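Local structure of aminotransferase TlmJ (5UID) at residues Q11-E16 / H361-D366; A20-V25 / A252-V257; L31-R36 / R244-D249; A42-H47 / V257-L262. The protein probably catalyses a pyridoxal-phosphate-dependent transamination, as an aminotransferase of the DegT/DnrJ/EryC1 family. All coordinates share one frame; numbering follows the deposited sequence.

Contact 1. Residues Q11-E16 / H361-D366; sequences QPTLGE and HQALSD. With SO4 (sulfate ion), chain I.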
loop_
_atom_site.group_PDB
_atom_site.type_symbol
_atom_site.label_atom_id
_atom_site.label_comp_id
_atom_site.label_asym_id
_atom_site.label_seq_id
_atom_site.Cartn_x
_atom_site.Cartn_y
_atom_site.Cartn_z
ATOM N N GLN A 11 2.655 -16.451 -12.944
ATOM C CA GLN A 11 2.392 -15.501 -14.016
ATOM C C GLN A 11 0.912 -15.140 -14.054
ATOM O O GLN A 11 0.057 -16.030 -14.085
ATOM C CB GLN A 11 2.836 -16.065 -15.366
ATOM C CG GLN A 11 2.727 -15.068 -16.501
ATOM C CD GLN A 11 3.415 -15.547 -17.760
ATOM O OE1 GLN A 11 4.421 -16.255 -17.700
ATOM N NE2 GLN A 11 2.874 -15.165 -18.910
ATOM N N PRO A 12 0.575 -13.855 -14.040
ATOM C CA PRO A 12 -0.829 -13.452 -14.162
ATOM C C PRO A 12 -1.267 -13.363 -15.616
ATOM O O PRO A 12 -0.454 -13.322 -16.542
ATOM C CB PRO A 12 -0.849 -12.071 -13.498
ATOM C CG PRO A 12 0.512 -11.523 -13.775
ATOM C CD PRO A 12 1.464 -12.703 -13.789
ATOM N N THR A 13 -2.586 -13.334 -15.807
ATOM C CA THR A 13 -3.187 -13.171 -17.132
ATOM C C THR A 13 -4.190 -12.024 -17.068
ATOM O O THR A 13 -5.323 -12.203 -16.612
ATOM C CB THR A 13 -3.858 -14.458 -17.618
ATOM O OG1 THR A 13 -4.787 -14.931 -16.633
ATOM C CG2 THR A 13 -2.817 -15.534 -17.898
ATOM N N LEU A 14 -3.766 -10.846 -17.515
ATOM C CA LEU A 14 -4.631 -9.679 -17.628
ATOM C C LEU A 14 -4.586 -9.182 -19.067
ATOM O O LEU A 14 -3.505 -9.068 -19.653
ATOM C CB LEU A 14 -4.204 -8.569 -16.661
ATOM C CG LEU A 14 -4.584 -8.734 -15.180
ATOM C CD1 LEU A 14 -3.771 -9.820 -14.484
ATOM C CD2 LEU A 14 -4.446 -7.411 -14.441
ATOM N N GLY A 15 -5.758 -8.896 -19.631
ATOM C CA GLY A 15 -5.839 -8.531 -21.031
ATOM C C GLY A 15 -6.866 -7.463 -21.354
ATOM O O GLY A 15 -6.996 -6.475 -20.623
ATOM N N GLU A 16 -7.607 -7.661 -22.449
ATOM C CA GLU A 16 -8.496 -6.617 -22.952
ATOM C C GLU A 16 -9.635 -6.323 -21.982
ATOM O O GLU A 16 -10.014 -5.158 -21.803
ATOM C CB GLU A 16 -9.051 -7.012 -24.321
ATOM C CG GLU A 16 -8.021 -6.992 -25.440
ATOM C CD GLU A 16 -7.532 -5.591 -25.772
ATOM O OE1 GLU A 16 -8.197 -4.607 -25.380
ATOM O OE2 GLU A 16 -6.477 -5.475 -26.431
ATOM N N HIS A 361 0.531 -21.987 -13.621
ATOM C CA HIS A 361 -0.301 -20.802 -13.790
ATOM C C HIS A 361 -1.066 -20.947 -15.096
ATOM O O HIS A 361 -0.689 -21.733 -15.970
ATOM C CB HIS A 361 0.527 -19.512 -13.779
ATOM C CG HIS A 361 1.649 -19.505 -14.770
ATOM N ND1 HIS A 361 1.460 -19.224 -16.107
ATOM C CD2 HIS A 361 2.972 -19.751 -14.622
ATOM C CE1 HIS A 361 2.619 -19.291 -16.738
ATOM N NE2 HIS A 361 3.552 -19.613 -15.860
ATOM N N GLN A 362 -2.149 -20.176 -15.220
ATOM C CA GLN A 362 -3.030 -20.327 -16.372
ATOM C C GLN A 362 -2.456 -19.733 -17.652
ATOM O O GLN A 362 -3.115 -19.822 -18.693
ATOM C CB GLN A 362 -4.403 -19.707 -16.087
ATOM C CG GLN A 362 -4.405 -18.199 -15.902
ATOM C CD GLN A 362 -4.051 -17.786 -14.488
ATOM O OE1 GLN A 362 -3.701 -18.623 -13.652
ATOM N NE2 GLN A 362 -4.151 -16.493 -14.209
ATOM N N ALA A 363 -1.263 -19.142 -17.614
ATOM C CA ALA A 363 -0.610 -18.678 -18.831
ATOM C C ALA A 363 0.258 -19.747 -19.480
ATOM O O ALA A 363 0.758 -19.527 -20.587
ATOM C CB ALA A 363 0.245 -17.437 -18.544
ATOM N N LEU A 364 0.449 -20.886 -18.823
ATOM C CA LEU A 364 1.236 -21.966 -19.401
ATOM C C LEU A 364 0.502 -22.578 -20.588
ATOM O O LEU A 364 -0.673 -22.941 -20.484
ATOM C CB LEU A 364 1.513 -23.040 -18.350
ATOM C CG LEU A 364 2.402 -22.664 -17.167
ATOM C CD1 LEU A 364 2.381 -23.758 -16.113
ATOM C CD2 LEU A 364 3.821 -22.403 -17.647
ATOM N N SER A 365 1.191 -22.689 -21.718
ATOM C CA SER A 365 0.634 -23.410 -22.850
ATOM C C SER A 365 0.880 -24.907 -22.682
ATOM O O SER A 365 1.661 -25.346 -21.833
ATOM C CB SER A 365 1.236 -22.911 -24.162
ATOM O OG SER A 365 2.623 -23.197 -24.228
ATOM N N ASP A 366 0.189 -25.703 -23.504
ATOM C CA ASP A 366 0.435 -27.140 -23.497
ATOM C C ASP A 366 1.888 -27.454 -23.826
ATOM O O ASP A 366 2.452 -28.409 -23.281
ATOM C CB ASP A 366 -0.497 -27.844 -24.482
ATOM C CG ASP A 366 -1.951 -27.772 -24.058
ATOM O OD1 ASP A 366 -2.211 -27.650 -22.845
ATOM O OD2 ASP A 366 -2.832 -27.842 -24.939
HETATM S S SO4 I . -7.003 -11.128 -23.687
HETATM O O1 SO4 I . -6.857 -11.417 -22.264
HETATM O O2 SO4 I . -8.415 -11.188 -24.051
HETATM O O3 SO4 I . -6.260 -12.117 -24.462
HETATM O O4 SO4 I . -6.482 -9.796 -23.981
HETATM O O HOH W 1 -2.095 -15.962 -12.258
HETATM O O HOH W 2 5.803 -18.871 -17.717
#
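The His361 imidazole is sandwiched between Gln11 and Leu364. Gln11 CB sits almost centrally over one face, 3.4 Å from the ring centroid, a CH-pi contact, while Leu364 CG covers the opposite face nearer the rim. At the ring edge, in plane, Ala363 N gives ND1 a weak hydrogen bond of 3.1 Å. With CG anti to the backbone N (chi1 -174°), the extended Gln11 chain carries its amide past the ring to the Ala363 methyl, 3.5 Å from Gln11 NE2, a spot suited to a small residue. The amide, tilted 28° to the ring, shares water 2 with His361, 3.0 Å from both Gln11 OE1 and His361 NE2. Asn8 also binds both, ND2 to Gln11 OE1 and O weakly to His361 NE2. Gln362 NE2 donates a nearly straight bond to Thr13 OG1 (3.0 Å, 165°), which lies in the amide plane; Gln362 OE1 is hydrogen-bonded to Arg269 NE. Water 1 links Gln362 NE2 to Gln11 O. An alanine in place of His361 would probably open a gap between Gln11 and Leu364 and leave Ala363 N without its weak acceptor. His361 to Leu364 form a type I beta turn leading to Ser365, the N-cap of helix 366-383.

Contact 2. Residues A20-V25 / A252-V257; sequences AAVREV and ASIGSV
Ser253 OG turns back to its own helix, hydrogen-bonded chiefly to Val250 O and only weakly to Asp249 O, while the same oxygen lies 3.4 Å from Val25 CG2 and 3.8 Å from Ala21 CB. Its first torsion puts OG between the backbone N and the carbonyl carbon (chi1 71°), within range of the preceding turn's carbonyls. The two helices run roughly antiparallel, 149° between their directions, with axes 8.8 Å apart at closest approach. Ala21 and Ser253 form the closest backbone pair, their CA atoms 5.8 Å apart, and such small side chains suit that spacing. Branched residues fill in around them. Val257 CG2 reaches the Ala21 methyl at 3.9 Å, and Val22 CG2 lies 3.7 Å from Ile254 CD1, the two side chains crossing obliquely. Ile254 also touches the pyridoxal phosphate and packs on Phe26 of the second subunit, while Val22 packs on Leu19 of that subunit, so the helix pair joins the cofactor pocket to the dimer interface. With no hydrogen bond between the two segments, and the hydroxyl satisfied chiefly by Val250 O in the preceding turn of its own helix, the contact depends on the close fit of methyl groups around one already-paired polar atom.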
loop_
_atom_site.group_PDB
_atom_site.type_symbol
_atom_site.label_atom_id
_atom_site.label_comp_id
_atom_site.label_asym_id
_atom_site.label_seq_id
_atom_site.Cartn_x
_atom_site.Cartn_y
_atom_site.Cartn_z
ATOM N N ALA A 20 -10.334 -2.702 -20.453
ATOM C CA ALA A 20 -11.581 -1.965 -20.633
ATOM C C ALA A 20 -12.109 -1.451 -19.301
ATOM O O ALA A 20 -12.667 -0.350 -19.231
ATOM C CB ALA A 20 -12.620 -2.848 -21.324
ATOM N N ALA A 21 -11.939 -2.231 -18.231
ATOM C CA ALA A 21 -12.327 -1.759 -16.905
ATOM C C ALA A 21 -11.491 -0.555 -16.492
ATOM O O ALA A 21 -12.024 0.447 -16.002
ATOM C CB ALA A 21 -12.196 -2.888 -15.881
ATOM N N VAL A 22 -10.173 -0.633 -16.693
ATOM C CA VAL A 22 -9.300 0.494 -16.377
ATOM C C VAL A 22 -9.682 1.712 -17.207
ATOM O O VAL A 22 -9.679 2.847 -16.712
ATOM C CB VAL A 22 -7.825 0.105 -16.591
ATOM C CG1 VAL A 22 -6.926 1.317 -16.419
ATOM C CG2 VAL A 22 -7.418 -1.002 -15.626
ATOM N N ARG A 23 -10.023 1.495 -18.481
ATOM C CA ARG A 23 -10.371 2.598 -19.370
ATOM C C ARG A 23 -11.555 3.394 -18.831
ATOM O O ARG A 23 -11.509 4.628 -18.767
ATOM C CB ARG A 23 -10.678 2.066 -20.772
ATOM C CG ARG A 23 -10.926 3.158 -21.806
ATOM C CD ARG A 23 -11.362 2.588 -23.150
ATOM N NE ARG A 23 -10.384 1.659 -23.711
ATOM C CZ ARG A 23 -10.605 0.361 -23.896
ATOM N NH1 ARG A 23 -11.778 -0.166 -23.572
ATOM N NH2 ARG A 23 -9.654 -0.411 -24.413
ATOM N N GLU A 24 -12.629 2.705 -18.432
ATOM C CA GLU A 24 -13.812 3.428 -17.973
ATOM C C GLU A 24 -13.602 4.045 -16.595
ATOM O O GLU A 24 -14.221 5.066 -16.279
ATOM C CB GLU A 24 -15.039 2.510 -17.986
ATOM C CG GLU A 24 -15.004 1.344 -17.018
ATOM C CD GLU A 24 -16.217 0.439 -17.167
ATOM O OE1 GLU A 24 -16.624 0.170 -18.317
ATOM O OE2 GLU A 24 -16.773 0.009 -16.134
ATOM N N VAL A 25 -12.732 3.458 -15.770
ATOM C CA VAL A 25 -12.357 4.113 -14.520
ATOM C C VAL A 25 -11.591 5.400 -14.805
ATOM O O VAL A 25 -11.843 6.438 -14.181
ATOM C CB VAL A 25 -11.549 3.154 -13.626
ATOM C CG1 VAL A 25 -11.048 3.878 -12.389
ATOM C CG2 VAL A 25 -12.400 1.968 -13.224
ATOM N N ALA A 252 -9.725 -2.182 -7.932
ATOM C CA ALA A 252 -10.978 -2.873 -7.648
ATOM C C ALA A 252 -11.707 -3.257 -8.930
ATOM O O ALA A 252 -12.288 -4.346 -9.018
ATOM C CB ALA A 252 -11.870 -2.001 -6.763
ATOM N N SER A 253 -11.692 -2.378 -9.937
ATOM C CA SER A 253 -12.363 -2.700 -11.194
ATOM C C SER A 253 -11.673 -3.859 -11.903
ATOM O O SER A 253 -12.333 -4.689 -12.538
ATOM C CB SER A 253 -12.415 -1.471 -12.100
ATOM O OG SER A 253 -11.136 -1.153 -12.616
ATOM N N ILE A 254 -10.344 -3.929 -11.808
ATOM C CA ILE A 254 -9.628 -5.102 -12.299
ATOM C C ILE A 254 -10.039 -6.342 -11.516
ATOM O O ILE A 254 -10.198 -7.430 -12.084
ATOM C CB ILE A 254 -8.108 -4.863 -12.227
ATOM C CG1 ILE A 254 -7.712 -3.691 -13.126
ATOM C CG2 ILE A 254 -7.339 -6.120 -12.616
ATOM C CD1 ILE A 254 -6.232 -3.383 -13.090
ATOM N N GLY A 255 -10.227 -6.197 -10.201
ATOM C CA GLY A 255 -10.566 -7.347 -9.375
ATOM C C GLY A 255 -11.886 -7.990 -9.755
ATOM O O GLY A 255 -12.008 -9.218 -9.770
ATOM N N SER A 256 -12.898 -7.173 -10.057
ATOM C CA SER A 256 -14.183 -7.726 -10.466
ATOM C C SER A 256 -14.052 -8.522 -11.759
ATOM O O SER A 256 -14.712 -9.552 -11.931
ATOM C CB SER A 256 -15.214 -6.608 -10.623
ATOM O OG SER A 256 -15.605 -6.098 -9.362
ATOM N N VAL A 257 -13.197 -8.062 -12.676
ATOM C CA VAL A 257 -12.983 -8.795 -13.919
ATOM C C VAL A 257 -12.238 -10.096 -13.643
ATOM O O VAL A 257 -12.617 -11.164 -14.138
ATOM C CB VAL A 257 -12.235 -7.918 -14.940
ATOM C CG1 VAL A 257 -11.918 -8.718 -16.194
ATOM C CG2 VAL A 257 -13.054 -6.681 -15.286
#

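Contact 3. Residues L31-R36 / R244-D249; sequences LGRGPR and RSISND. With PLP (pyridoxal-5'-phosphate), chain J.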
loop_
_atom_site.group_PDB
_atom_site.type_symbol
_atom_site.label_atom_id
_atom_site.label_comp_id
_atom_site.label_asym_id
_atom_site.label_seq_id
_atom_site.Cartn_x
_atom_site.Cartn_y
_atom_site.Cartn_z
ATOM N N LEU A 31 -10.685 7.747 -9.389
ATOM C CA LEU A 31 -9.756 6.629 -9.335
ATOM C C LEU A 31 -9.544 6.091 -7.926
ATOM O O LEU A 31 -9.144 4.931 -7.779
ATOM C CB LEU A 31 -8.402 7.032 -9.939
ATOM C CG LEU A 31 -8.244 7.003 -11.466
ATOM C CD1 LEU A 31 -9.222 7.930 -12.176
ATOM C CD2 LEU A 31 -6.815 7.344 -11.862
ATOM N N GLY A 32 -9.808 6.889 -6.896
ATOM C CA GLY A 32 -9.665 6.441 -5.526
ATOM C C GLY A 32 -10.787 5.508 -5.118
ATOM O O GLY A 32 -11.624 5.095 -5.922
ATOM N N ARG A 33 -10.797 5.171 -3.830
ATOM C CA ARG A 33 -11.837 4.308 -3.284
ATOM C C ARG A 33 -13.215 4.904 -3.549
ATOM O O ARG A 33 -13.512 6.020 -3.111
ATOM C CB ARG A 33 -11.625 4.106 -1.785
ATOM C CG ARG A 33 -11.273 2.679 -1.401
ATOM C CD ARG A 33 -11.225 2.488 0.110
ATOM N NE ARG A 33 -12.545 2.570 0.729
ATOM C CZ ARG A 33 -12.955 3.576 1.496
ATOM N NH1 ARG A 33 -12.144 4.594 1.748
ATOM N NH2 ARG A 33 -14.174 3.560 2.015
ATOM N N GLY A 34 -14.050 4.160 -4.273
ATOM C CA GLY A 34 -15.374 4.619 -4.614
ATOM C C GLY A 34 -16.337 3.483 -4.894
ATOM O O GLY A 34 -16.290 2.422 -4.263
ATOM N N PRO A 35 -17.239 3.691 -5.858
ATOM C CA PRO A 35 -18.249 2.659 -6.146
ATOM C C PRO A 35 -17.668 1.347 -6.647
ATOM O O PRO A 35 -18.265 0.290 -6.404
ATOM C CB PRO A 35 -19.138 3.327 -7.207
ATOM C CG PRO A 35 -18.273 4.381 -7.823
ATOM C CD PRO A 35 -17.393 4.879 -6.713
ATOM N N ARG A 36 -16.524 1.372 -7.336
ATOM C CA ARG A 36 -15.945 0.125 -7.832
ATOM C C ARG A 36 -15.388 -0.724 -6.697
ATOM O O ARG A 36 -15.450 -1.959 -6.760
ATOM C CB ARG A 36 -14.855 0.415 -8.865
ATOM C CG ARG A 36 -15.275 1.400 -9.944
ATOM C CD ARG A 36 -16.505 0.914 -10.694
ATOM N NE ARG A 36 -16.161 0.009 -11.786
ATOM C CZ ARG A 36 -16.036 0.387 -13.054
ATOM N NH1 ARG A 36 -16.231 1.655 -13.393
ATOM N NH2 ARG A 36 -15.720 -0.504 -13.986
ATOM N N ARG A 244 -2.348 4.526 5.967
ATOM C CA ARG A 244 -3.311 4.534 4.868
ATOM C C ARG A 244 -3.210 3.173 4.190
ATOM O O ARG A 244 -2.252 2.897 3.462
ATOM C CB ARG A 244 -3.034 5.680 3.901
ATOM C CG ARG A 244 -4.139 5.925 2.881
ATOM C CD ARG A 244 -3.818 7.140 2.033
ATOM N NE ARG A 244 -4.813 7.404 0.994
ATOM C CZ ARG A 244 -4.753 6.916 -0.242
ATOM N NH1 ARG A 244 -3.747 6.125 -0.594
ATOM N NH2 ARG A 244 -5.692 7.221 -1.129
ATOM N N SER A 245 -4.201 2.320 4.437
ATOM C CA SER A 245 -4.130 0.908 4.083
ATOM C C SER A 245 -5.230 0.507 3.105
ATOM O O SER A 245 -5.635 -0.654 3.062
ATOM C CB SER A 245 -4.205 0.048 5.342
ATOM O OG SER A 245 -3.275 0.489 6.316
ATOM N N ILE A 246 -5.716 1.453 2.313
ATOM C CA ILE A 246 -6.843 1.214 1.428
ATOM C C ILE A 246 -6.334 0.926 0.024
ATOM O O ILE A 246 -5.177 1.185 -0.319
ATOM C CB ILE A 246 -7.820 2.409 1.421
ATOM C CG1 ILE A 246 -7.098 3.681 0.965
ATOM C CG2 ILE A 246 -8.438 2.598 2.797
ATOM C CD1 ILE A 246 -8.015 4.870 0.762
ATOM N N SER A 247 -7.216 0.373 -0.802
ATOM C CA SER A 247 -6.969 0.188 -2.221
ATOM C C SER A 247 -7.684 1.299 -2.990
ATOM O O SER A 247 -8.141 2.289 -2.410
ATOM C CB SER A 247 -7.422 -1.207 -2.656
ATOM O OG SER A 247 -6.950 -1.513 -3.956
ATOM N N ASN A 248 -7.792 1.146 -4.310
ATOM C CA ASN A 248 -8.418 2.162 -5.142
ATOM C C ASN A 248 -9.341 1.499 -6.158
ATOM O O ASN A 248 -9.328 0.278 -6.344
ATOM C CB ASN A 248 -7.369 3.042 -5.839
ATOM C CG ASN A 248 -6.405 2.239 -6.695
ATOM O OD1 ASN A 248 -6.780 1.706 -7.741
ATOM N ND2 ASN A 248 -5.151 2.167 -6.264
ATOM N N ASP A 249 -10.156 2.329 -6.820
ATOM C CA ASP A 249 -11.151 1.816 -7.756
ATOM C C ASP A 249 -10.535 1.291 -9.044
ATOM O O ASP A 249 -11.187 0.521 -9.757
ATOM C CB ASP A 249 -12.185 2.897 -8.090
ATOM C CG ASP A 249 -13.372 2.885 -7.141
ATOM O OD1 ASP A 249 -13.276 2.249 -6.070
ATOM O OD2 ASP A 249 -14.407 3.500 -7.473
HETATM N N1 PLP J . -3.547 1.246 -10.752
HETATM C C2 PLP J . -3.540 -0.114 -10.966
HETATM C C2A PLP J . -4.091 -0.678 -12.237
HETATM C C3 PLP J . -3.017 -0.971 -10.005
HETATM O O3 PLP J . -3.021 -2.319 -10.241
HETATM C C4 PLP J . -2.504 -0.478 -8.810
HETATM C C4A PLP J . -2.564 -1.418 -7.636
HETATM O O4A PLP J . -3.219 -1.159 -6.625
HETATM C C5 PLP J . -2.519 0.903 -8.603
HETATM C C6 PLP J . -3.039 1.749 -9.575
HETATM C C5A PLP J . -1.966 1.529 -7.338
HETATM O O4P PLP J . -0.737 0.938 -6.974
#
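Hydrogen bonds to the Asp249 carboxylate lead the contact. Gly34 N donates to OD1 of Asp249 at 2.7 Å and Arg36 N to OD2 of Asp249 at 3.0 Å, each from above the carboxylate plane, and Thr37 OG1 also bonds to OD1. Among backbone bonds, Asp249 N donates to Leu31 O (3.0 Å) and more weakly to Gly32 O. Gly34 is the N-cap of helix 35-48, so a carboxylate from outside that helix serves its first N-H groups, its negative charge probably favourable beside the positive end of the helix dipole; a side chain at Gly34 would collide with Asp249 OD2. Asn248 is the N-cap of helix 249-280, its OD1 accepting Ala251 N. An alanine in place of Asp249 would probably leave Gly34 N and Arg36 N without their acceptor. Among van der Waals contacts, Arg36 CG lies beside its backbone N (chi1 -49°), close to the OD2 which that N binds; the Arg36 guanidinium forms a salt bridge with Glu24, modelled too short for its length to be trusted. The Arg33 and Ile246 side chains cross at about a right angle, Arg33 CD 3.6 Å from Ile246 CB. Asn248 ND2 comes 3.4 Å from C5A of the pyridoxal phosphate and bonds to Asp193 OD2 of the second subunit.

Contact 4. Residues A42-H47 / V257-L262; sequences ADFAEH and VQLRRL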
loop_
_atom_site.group_PDB
_atom_site.type_symbol
_atom_site.label_atom_id
_atom_site.label_comp_id
_atom_site.label_asym_id
_atom_site.label_seq_id
_atom_site.Cartn_x
_atom_site.Cartn_y
_atom_site.Cartn_z
ATOM N N ALA A 42 -18.509 -6.491 -2.610
ATOM C CA ALA A 42 -19.742 -7.270 -2.693
ATOM C C ALA A 42 -19.552 -8.514 -3.551
ATOM O O ALA A 42 -20.079 -9.587 -3.229
ATOM C CB ALA A 42 -20.876 -6.403 -3.240
ATOM N N ASP A 43 -18.802 -8.391 -4.649
ATOM C CA ASP A 43 -18.530 -9.548 -5.495
ATOM C C ASP A 43 -17.711 -10.593 -4.747
ATOM O O ASP A 43 -18.034 -11.787 -4.771
ATOM C CB ASP A 43 -17.804 -9.108 -6.767
ATOM C CG ASP A 43 -18.706 -8.351 -7.724
ATOM O OD1 ASP A 43 -19.927 -8.291 -7.466
ATOM O OD2 ASP A 43 -18.191 -7.819 -8.731
ATOM N N PHE A 44 -16.640 -10.160 -4.078
ATOM C CA PHE A 44 -15.781 -11.104 -3.370
ATOM C C PHE A 44 -16.519 -11.752 -2.203
ATOM O O PHE A 44 -16.364 -12.954 -1.957
ATOM C CB PHE A 44 -14.511 -10.399 -2.889
ATOM C CG PHE A 44 -13.387 -11.337 -2.546
ATOM C CD1 PHE A 44 -12.672 -11.973 -3.547
ATOM C CD2 PHE A 44 -13.043 -11.579 -1.227
ATOM C CE1 PHE A 44 -11.637 -12.840 -3.240
ATOM C CE2 PHE A 44 -12.008 -12.441 -0.911
ATOM C CZ PHE A 44 -11.305 -13.073 -1.919
ATOM N N ALA A 45 -17.336 -10.976 -1.485
ATOM C CA ALA A 45 -18.112 -11.532 -0.379
ATOM C C ALA A 45 -19.050 -12.634 -0.856
ATOM O O ALA A 45 -19.203 -13.663 -0.185
ATOM C CB ALA A 45 -18.901 -10.424 0.320
ATOM N N GLU A 46 -19.692 -12.437 -2.010
ATOM C CA GLU A 46 -20.526 -13.492 -2.575
ATOM C C GLU A 46 -19.685 -14.706 -2.955
ATOM O O GLU A 46 -20.111 -15.851 -2.763
ATOM C CB GLU A 46 -21.289 -12.965 -3.788
ATOM C CG GLU A 46 -22.141 -14.012 -4.489
ATOM C CD GLU A 46 -22.812 -13.477 -5.741
ATOM O OE1 GLU A 46 -22.745 -12.252 -5.978
ATOM O OE2 GLU A 46 -23.404 -14.284 -6.489
ATOM N N HIS A 47 -18.485 -14.470 -3.489
ATOM C CA HIS A 47 -17.575 -15.566 -3.805
ATOM C C HIS A 47 -17.238 -16.377 -2.559
ATOM O O HIS A 47 -17.149 -17.610 -2.616
ATOM C CB HIS A 47 -16.306 -15.007 -4.451
ATOM C CG HIS A 47 -15.216 -16.017 -4.625
ATOM N ND1 HIS A 47 -15.283 -17.034 -5.554
ATOM C CD2 HIS A 47 -14.028 -16.164 -3.993
ATOM C CE1 HIS A 47 -14.184 -17.763 -5.484
ATOM N NE2 HIS A 47 -13.406 -17.257 -4.545
ATOM N N VAL A 257 -13.197 -8.062 -12.676
ATOM C CA VAL A 257 -12.983 -8.795 -13.919
ATOM C C VAL A 257 -12.238 -10.096 -13.643
ATOM O O VAL A 257 -12.617 -11.164 -14.138
ATOM C CB VAL A 257 -12.235 -7.918 -14.940
ATOM C CG1 VAL A 257 -11.918 -8.718 -16.194
ATOM C CG2 VAL A 257 -13.054 -6.681 -15.286
ATOM N N GLN A 258 -11.172 -10.027 -12.842
ATOM C CA GLN A 258 -10.406 -11.227 -12.517
ATOM C C GLN A 258 -11.253 -12.234 -11.748
ATOM O O GLN A 258 -11.105 -13.450 -11.933
ATOM C CB GLN A 258 -9.159 -10.854 -11.714
ATOM C CG GLN A 258 -8.096 -10.123 -12.515
ATOM C CD GLN A 258 -7.137 -11.067 -13.213
ATOM O OE1 GLN A 258 -6.445 -11.857 -12.567
ATOM N NE2 GLN A 258 -7.092 -10.994 -14.539
ATOM N N LEU A 259 -12.145 -11.750 -10.883
ATOM C CA LEU A 259 -12.997 -12.655 -10.118
ATOM C C LEU A 259 -13.929 -13.445 -11.031
ATOM O O LEU A 259 -14.139 -14.646 -10.826
ATOM C CB LEU A 259 -13.792 -11.869 -9.075
ATOM C CG LEU A 259 -14.679 -12.687 -8.135
ATOM C CD1 LEU A 259 -13.873 -13.794 -7.470
ATOM C CD2 LEU A 259 -15.320 -11.786 -7.094
ATOM N N ARG A 260 -14.494 -12.791 -12.050
ATOM C CA ARG A 260 -15.353 -13.505 -12.992
ATOM C C ARG A 260 -14.573 -14.537 -13.795
ATOM O O ARG A 260 -15.137 -15.561 -14.200
ATOM C CB ARG A 260 -16.049 -12.521 -13.933
ATOM C CG ARG A 260 -17.195 -11.757 -13.298
ATOM C CD ARG A 260 -17.926 -10.905 -14.325
ATOM N NE ARG A 260 -17.155 -9.731 -14.726
ATOM C CZ ARG A 260 -17.263 -8.536 -14.150
ATOM N NH1 ARG A 260 -18.111 -8.355 -13.146
ATOM N NH2 ARG A 260 -16.524 -7.522 -14.580
ATOM N N ARG A 261 -13.286 -14.286 -14.034
ATOM C CA ARG A 261 -12.427 -15.217 -14.754
ATOM C C ARG A 261 -11.787 -16.259 -13.848
ATOM O O ARG A 261 -11.205 -17.223 -14.360
ATOM C CB ARG A 261 -11.323 -14.453 -15.496
ATOM C CG ARG A 261 -11.830 -13.440 -16.516
ATOM C CD ARG A 261 -10.673 -12.734 -17.209
ATOM N NE ARG A 261 -9.872 -13.656 -18.010
ATOM C CZ ARG A 261 -8.706 -13.346 -18.570
ATOM N NH1 ARG A 261 -8.193 -12.133 -18.412
ATOM N NH2 ARG A 261 -8.049 -14.253 -19.282
ATOM N N LEU A 262 -11.885 -16.089 -12.528
ATOM C CA LEU A 262 -11.206 -16.989 -11.596
ATOM C C LEU A 262 -11.566 -18.456 -11.798
ATOM O O LEU A 262 -10.645 -19.291 -11.811
ATOM C CB LEU A 262 -11.483 -16.541 -10.156
ATOM C CG LEU A 262 -10.881 -17.400 -9.042
ATOM C CD1 LEU A 262 -9.368 -17.458 -9.170
ATOM C CD2 LEU A 262 -11.287 -16.876 -7.669
HETATM O O HOH W 3 -19.182 -6.731 -10.882
#
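Leu259 lays both methyls against helix 35-48. Its CD1 lies over one face of the His47 ring, offset toward the rim, 4.1 Å from the centroid in a CH-pi contact; its CD2 presses on the Asp43 backbone, 3.6 Å from Asp43 C, and on the Asp43 CB beside it. With CG anti to the backbone N (chi1 -177°), the Leu259 side chain projects toward helix 35-48; CD1 then meets His47 and CD2 meets Asp43, one helical turn apart. Leu262 adds CD2 at 3.7 Å from His47 CE1, the two side chains crossing at about a right angle. On the more exposed flank, Asp43 OD2 and Arg260 NH1 are 4.4 Å apart, beyond a salt bridge, and water 3 joins them: it donates to Asp43 OD2 (2.6 Å) and accepts from Arg260 NH1 (3.0 Å). Farther out, His47 NE2 bonds to Val163 O, which would restrict the ring's rotation. Phe44 stacks edge-to-face with Trp181 and Phe183, tying its helix to the sheet region. The segment axes approach to 10.5 Å and are only 23° from parallel. Leucine thus supplies the apolar centre between the helices, while the opposite charges of Asp43 and Arg260 probably attract at longer range, with water 3 bridging them in place of a direct salt bridge.

Helix 249-280 joins three of the contacts: contact 3 holds its start, and contacts 2 and 4 share Val257 farther along it. Contacts 2 and 3, with centres 12 Å apart, are joined by the packing of Val25 and Ala252 against Arg36; a probable hydrogen bond, 3.2 Å, from Ser256 OG to Asp43 OD2 links contact 2 to contact 4. Contact 1 encloses the other three along the chain and meets contact 4 where Gln258 NE2 lies 3.0 Å from Thr13 O, and contact 2 where Leu14 packs on Ile254. The cofactor lies beside Asn248 of contact 3 and Ile254 of contact 2, while the Pro12 side chain of contact 1 stays about 10 Å away. The second subunit touches contacts 1, 2 and 3 but not contact 4.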